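Local coordinates for polyketide synthase associated protein 5 (Mycobacterium tuberculosis, PDB 1Q9J) that probably transfers mycocerosyl groups from mycocerosic acid synthase onto phthiocerol and related alcohols, the final step in making dimycocerosate esters of the cell envelope, at residues 233-236 and 237-241; 274-278 and 279-283. All blocks are in the same frame, centred on the assembly; numbering follows the deposited sequence.

In the fold
Both interactions are local, a helix N-cap and a beta turn, in the C-terminal part of this acyltransferase, and they come in series. Interaction 1 starts helix 237-253, which leads into strand 260-267 of the six-stranded mixed sheet. The loop after that strand holds interaction 2, and strand 285-292, an outermost strand of the same sheet, follows. Their centres lie about 27 Å apart and their nearest atoms about 18 Å, so they do not touch. Interaction 1 sits near R312, probably important for recognising the acyl carrier domain of the synthase. Interaction 2 instead reaches the N-terminal part, close to D128 and to H124, the probable proton acceptor.

Interaction 1 of 2, residues 233-236 and 237-241; sequences HRLS and LNAVV
S236 caps the N-terminus of helix 237-253 and L235, one residue earlier, lies against V240 in the first turn, so this is an N-cap combined with a hydrophobic staple, at the surface where the loop after helix 220-230 turns into the next helix. The capping bond runs from the amide of A239 to the hydroxyl of S236, N to OG 3.2 Å, with an N-H...O angle of 153°. With chi1 at 61°, OG stands between the serine's own N and carbonyl carbon, and that rotation turns it back over the first turn, beside the methyl of A239. The carbonyl of the same residue takes the next amide: V240 N lies 2.9 Å from S236 O, almost straight in line with the C=O (170°), the first regular bond of the helix. L235 supplies the apolar half. Its CB comes 4.3 Å from CG2 of V240, while its CD2 branch comes 4.4 Å from CB of A239, a loose touch alongside the helix. The same leucine rests on V301, A304 and S305 of helix 300-317, the helix that also carries R312. L237 turns from the cap to pack on L226 and M227 of helix 220-230 and on V383 of strand 378-384. One serine thus meets two amides of the first turn, through its hydroxyl and its carbonyl, and the leucine before it ties the incoming loop to the helix flank. The oxygens at this end would be expected to suit the positive end of the helix dipole.

Interaction 2 of 2, residues 274-278 and 279-283; sequences PPVAP and TEATN
The carboxylate of E280 has the CG1 methyl of V276 over one face and the backbone amide of A277 at its OE1 end. The two side chains cross at about a right angle. Chi1 of 168° swings CG away from the glutamate's own N, and the extended chain then carries the carboxylate back along the loop to that amide. A277 N donates to E280 OE1, but the modelled 2.5 Å is very short and the exact place of OE1 is doubtful. E280 N in turn donates to A277 O at 2.8 Å, the donor standing well above the carbonyl plane (58° out of it). Residues 277-280 therefore form a type I beta turn with P278 and T279 at its corners. CG1 of V276 also comes 4.0 Å from CB of A281, and both side chains rest on V167 of helix 164-170. P278 and T279 face helix 129-148, T279 OG1 hydrogen-bonds Q158 OE1, and R269 NH2 hydrogen-bonds P278 O. N283 ND2 reaches the carbonyl of H124. The backbone bond alone closes the turn; the carboxylate probably adds a second hold, on the A277 amide, beside the probable active site.

Interaction 1 of 2, residues 233-236 and 237-241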
ATOM      1  N   HIS A 233      23.280  -5.928 -13.375  1.00 95.87           N
ATOM      2  CA  HIS A 233      22.500  -5.968 -14.603  1.00 98.09           C
ATOM      3  C   HIS A 233      21.766  -4.645 -14.745  1.00 98.45           C
ATOM      4  O   HIS A 233      20.788  -4.534 -15.485  1.00 98.96           O
ATOM      5  CB  HIS A 233      21.495  -7.120 -14.559  1.00 99.46           C
ATOM      6  CG  HIS A 233      22.097  -8.461 -14.849  1.00103.92           C
ATOM      7  ND1 HIS A 233      22.346  -8.900 -16.130  1.00106.48           N
ATOM      8  CD2 HIS A 233      22.511  -9.450 -14.023  1.00105.64           C
ATOM      9  CE1 HIS A 233      22.886 -10.107 -16.082  1.00107.71           C
ATOM     10  NE2 HIS A 233      22.996 -10.462 -14.814  1.00107.29           N
ATOM     11  N   ARG A 234      22.250  -3.636 -14.030  1.00 99.25           N
ATOM     12  CA  ARG A 234      21.635  -2.317 -14.064  1.00 99.55           C
ATOM     13  C   ARG A 234      20.143  -2.490 -13.813  1.00 96.64           C
ATOM     14  O   ARG A 234      19.312  -2.058 -14.614  1.00 96.49           O
ATOM     15  CB  ARG A 234      21.864  -1.646 -15.426  1.00103.32           C
ATOM     16  CG  ARG A 234      23.319  -1.616 -15.879  1.00106.07           C
ATOM     17  CD  ARG A 234      23.475  -0.843 -17.178  1.00109.42           C
ATOM     18  NE  ARG A 234      24.758  -1.119 -17.821  1.00111.67           N
ATOM     19  CZ  ARG A 234      25.210  -0.486 -18.900  1.00113.13           C
ATOM     20  NH1 ARG A 234      24.486   0.475 -19.470  1.00112.91           N
ATOM     21  NH2 ARG A 234      26.389  -0.818 -19.406  1.00114.28           N
ATOM     22  N   LEU A 235      19.822  -3.149 -12.702  1.00 93.62           N
ATOM     23  CA  LEU A 235      18.445  -3.398 -12.296  1.00 88.54           C
ATOM     24  C   LEU A 235      18.325  -3.230 -10.791  1.00 86.85           C
ATOM     25  O   LEU A 235      19.297  -2.875 -10.122  1.00 85.80           O
ATOM     26  CB  LEU A 235      18.009  -4.810 -12.698  1.00 84.11           C
ATOM     27  CG  LEU A 235      17.894  -5.041 -14.205  1.00 83.84           C
ATOM     28  CD1 LEU A 235      17.485  -6.478 -14.475  1.00 85.82           C
ATOM     29  CD2 LEU A 235      16.882  -4.083 -14.800  1.00 84.28           C
ATOM     30  N   SER A 236      17.127  -3.492 -10.273  1.00 86.14           N
ATOM     31  CA  SER A 236      16.822  -3.368  -8.846  1.00 83.20           C
ATOM     32  C   SER A 236      15.985  -4.557  -8.393  1.00 80.00           C
ATOM     33  O   SER A 236      15.328  -5.203  -9.210  1.00 76.89           O
ATOM     34  CB  SER A 236      16.011  -2.102  -8.603  1.00 82.32           C
ATOM     35  OG  SER A 236      14.792  -2.186  -9.320  1.00 82.06           O
ATOM     36  N   LEU A 237      16.000  -4.831  -7.091  1.00 77.57           N
ATOM     37  CA  LEU A 237      15.232  -5.935  -6.528  1.00 77.46           C
ATOM     38  C   LEU A 237      13.809  -5.941  -7.058  1.00 77.45           C
ATOM     39  O   LEU A 237      13.329  -6.948  -7.582  1.00 75.86           O
ATOM     40  CB  LEU A 237      15.190  -5.829  -5.003  1.00 78.45           C
ATOM     41  CG  LEU A 237      16.400  -6.379  -4.253  1.00 82.33           C
ATOM     42  CD1 LEU A 237      16.343  -5.972  -2.784  1.00 83.53           C
ATOM     43  CD2 LEU A 237      16.414  -7.893  -4.399  1.00 79.45           C
ATOM     44  N   ASN A 238      13.141  -4.801  -6.916  1.00 76.24           N
ATOM     45  CA  ASN A 238      11.761  -4.632  -7.363  1.00 73.18           C
ATOM     46  C   ASN A 238      11.605  -4.992  -8.828  1.00 69.62           C
ATOM     47  O   ASN A 238      10.665  -5.694  -9.212  1.00 65.22           O
ATOM     48  CB  ASN A 238      11.332  -3.183  -7.142  1.00 76.06           C
ATOM     49  CG  ASN A 238      11.705  -2.678  -5.760  1.00 82.79           C
ATOM     50  OD1 ASN A 238      11.102  -3.068  -4.756  1.00 83.71           O
ATOM     51  ND2 ASN A 238      12.720  -1.816  -5.699  1.00 85.17           N
ATOM     52  N   ALA A 239      12.529  -4.496  -9.642  1.00 70.33           N
ATOM     53  CA  ALA A 239      12.504  -4.744 -11.077  1.00 69.82           C
ATOM     54  C   ALA A 239      12.570  -6.236 -11.364  1.00 69.23           C
ATOM     55  O   ALA A 239      11.778  -6.766 -12.150  1.00 65.77           O
ATOM     56  CB  ALA A 239      13.659  -4.034 -11.740  1.00 70.05           C
ATOM     57  N   VAL A 240      13.519  -6.912 -10.727  1.00 67.60           N
ATOM     58  CA  VAL A 240      13.675  -8.345 -10.915  1.00 66.37           C
ATOM     59  C   VAL A 240      12.443  -9.059 -10.375  1.00 66.12           C
ATOM     60  O   VAL A 240      11.782  -9.817 -11.091  1.00 65.93           O
ATOM     61  CB  VAL A 240      14.899  -8.876 -10.168  1.00 65.50           C
ATOM     62  CG1 VAL A 240      15.185 -10.299 -10.605  1.00 70.16           C
ATOM     63  CG2 VAL A 240      16.087  -7.984 -10.428  1.00 67.82           C
ATOM     64  N   VAL A 241      12.148  -8.807  -9.102  1.00 64.21           N
ATOM     65  CA  VAL A 241      11.000  -9.405  -8.436  1.00 60.78           C
ATOM     66  C   VAL A 241       9.775  -9.444  -9.338  1.00 58.76           C
ATOM     67  O   VAL A 241       9.062 -10.448  -9.379  1.00 63.23           O
ATOM     68  CB  VAL A 241      10.621  -8.642  -7.139  1.00 60.93           C
ATOM     69  CG1 VAL A 241       9.316  -9.197  -6.575  1.00 59.96           C
ATOM     70  CG2 VAL A 241      11.726  -8.788  -6.096  1.00 58.91           C
TER

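Interaction 2 of 2, residues 274-278 and 279-283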
ATOM      1  N   PRO A 274       5.339  21.278  -9.137  1.00 47.44           N
ATOM      2  CA  PRO A 274       5.757  21.430  -7.737  1.00 36.33           C
ATOM      3  C   PRO A 274       5.405  20.145  -7.008  1.00 36.42           C
ATOM      4  O   PRO A 274       4.255  19.698  -6.995  1.00 34.90           O
ATOM      5  CB  PRO A 274       4.968  22.641  -7.258  1.00 30.95           C
ATOM      6  CG  PRO A 274       3.764  22.623  -8.120  1.00 36.04           C
ATOM      7  CD  PRO A 274       4.318  22.289  -9.467  1.00 40.06           C
ATOM      8  N   PRO A 275       6.431  19.480  -6.477  1.00 37.29           N
ATOM      9  CA  PRO A 275       6.268  18.227  -5.748  1.00 38.11           C
ATOM     10  C   PRO A 275       5.146  18.334  -4.735  1.00 37.15           C
ATOM     11  O   PRO A 275       4.781  19.428  -4.309  1.00 39.25           O
ATOM     12  CB  PRO A 275       7.645  18.011  -5.112  1.00 38.07           C
ATOM     13  CG  PRO A 275       8.267  19.373  -5.122  1.00 40.69           C
ATOM     14  CD  PRO A 275       7.826  19.925  -6.432  1.00 38.91           C
ATOM     15  N   VAL A 276       4.577  17.191  -4.389  1.00 38.05           N
ATOM     16  CA  VAL A 276       3.499  17.117  -3.431  1.00 35.99           C
ATOM     17  C   VAL A 276       4.067  16.360  -2.262  1.00 38.55           C
ATOM     18  O   VAL A 276       4.900  15.463  -2.458  1.00 38.67           O
ATOM     19  CB  VAL A 276       2.317  16.364  -4.020  1.00 36.12           C
ATOM     20  CG1 VAL A 276       1.219  16.257  -2.995  1.00 38.17           C
ATOM     21  CG2 VAL A 276       1.828  17.092  -5.278  1.00 27.00           C
ATOM     22  N   ALA A 277       3.699  16.737  -1.045  1.00 34.15           N
ATOM     23  CA  ALA A 277       4.237  16.014   0.102  1.00 35.17           C
ATOM     24  C   ALA A 277       3.354  14.827   0.444  1.00 39.34           C
ATOM     25  O   ALA A 277       2.165  14.814   0.137  1.00 43.07           O
ATOM     26  CB  ALA A 277       4.357  16.939   1.277  1.00 24.97           C
ATOM     27  N   PRO A 278       3.922  13.808   1.082  1.00 39.50           N
ATOM     28  CA  PRO A 278       3.136  12.633   1.432  1.00 43.45           C
ATOM     29  C   PRO A 278       1.757  12.822   2.073  1.00 44.45           C
ATOM     30  O   PRO A 278       0.812  12.134   1.692  1.00 48.23           O
ATOM     31  CB  PRO A 278       4.110  11.817   2.286  1.00 45.35           C
ATOM     32  CG  PRO A 278       5.039  12.855   2.823  1.00 41.47           C
ATOM     33  CD  PRO A 278       5.268  13.724   1.652  1.00 39.75           C
ATOM     34  N   THR A 279       1.607  13.740   3.023  1.00 43.66           N
ATOM     35  CA  THR A 279       0.286  13.923   3.644  1.00 40.69           C
ATOM     36  C   THR A 279      -0.462  15.053   2.972  1.00 39.02           C
ATOM     37  O   THR A 279      -1.576  15.392   3.363  1.00 39.55           O
ATOM     38  CB  THR A 279       0.365  14.294   5.123  1.00 40.97           C
ATOM     39  OG1 THR A 279       0.664  15.687   5.233  1.00 49.19           O
ATOM     40  CG2 THR A 279       1.433  13.492   5.822  1.00 36.87           C
ATOM     41  N   GLU A 280       0.161  15.652   1.968  1.00 40.21           N
ATOM     42  CA  GLU A 280      -0.481  16.747   1.263  1.00 40.49           C
ATOM     43  C   GLU A 280      -1.653  16.219   0.430  1.00 40.56           C
ATOM     44  O   GLU A 280      -2.675  16.898   0.249  1.00 41.23           O
ATOM     45  CB  GLU A 280       0.549  17.482   0.412  1.00 39.78           C
ATOM     46  CG  GLU A 280      -0.033  18.449  -0.583  1.00 43.99           C
ATOM     47  CD  GLU A 280       1.032  19.158  -1.406  1.00 51.33           C
ATOM     48  OE1 GLU A 280       2.196  18.680  -1.445  1.00 50.15           O
ATOM     49  OE2 GLU A 280       0.691  20.194  -2.031  1.00 53.99           O
ATOM     50  N   ALA A 281      -1.503  14.997  -0.069  1.00 35.86           N
ATOM     51  CA  ALA A 281      -2.570  14.357  -0.831  1.00 39.23           C
ATOM     52  C   ALA A 281      -2.993  13.031  -0.176  1.00 41.42           C
ATOM     53  O   ALA A 281      -2.215  12.390   0.547  1.00 39.47           O
ATOM     54  CB  ALA A 281      -2.120  14.101  -2.271  1.00 34.18           C
ATOM     55  N   THR A 282      -4.234  12.633  -0.450  1.00 42.53           N
ATOM     56  CA  THR A 282      -4.812  11.391   0.062  1.00 40.68           C
ATOM     57  C   THR A 282      -4.140  10.215  -0.614  1.00 39.41           C
ATOM     58  O   THR A 282      -3.393   9.437  -0.017  1.00 36.85           O
ATOM     59  CB  THR A 282      -6.310  11.309  -0.274  1.00 37.27           C
ATOM     60  OG1 THR A 282      -7.049  12.194   0.572  1.00 42.37           O
ATOM     61  CG2 THR A 282      -6.804   9.922  -0.068  1.00 49.14           C
ATOM     62  N   ASN A 283      -4.438  10.099  -1.893  1.00 40.96           N
ATOM     63  CA  ASN A 283      -3.903   9.030  -2.696  1.00 40.33           C
ATOM     64  C   ASN A 283      -3.327   9.645  -3.977  1.00 41.18           C
ATOM     65  O   ASN A 283      -4.042  10.270  -4.757  1.00 41.75           O
ATOM     66  CB  ASN A 283      -5.041   8.034  -2.980  1.00 39.15           C
ATOM     67  CG  ASN A 283      -5.443   7.227  -1.739  1.00 42.05           C
ATOM     68  OD1 ASN A 283      -4.675   6.372  -1.271  1.00 43.74           O
ATOM     69  ND2 ASN A 283      -6.644   7.500  -1.199  1.00 30.17           N
TER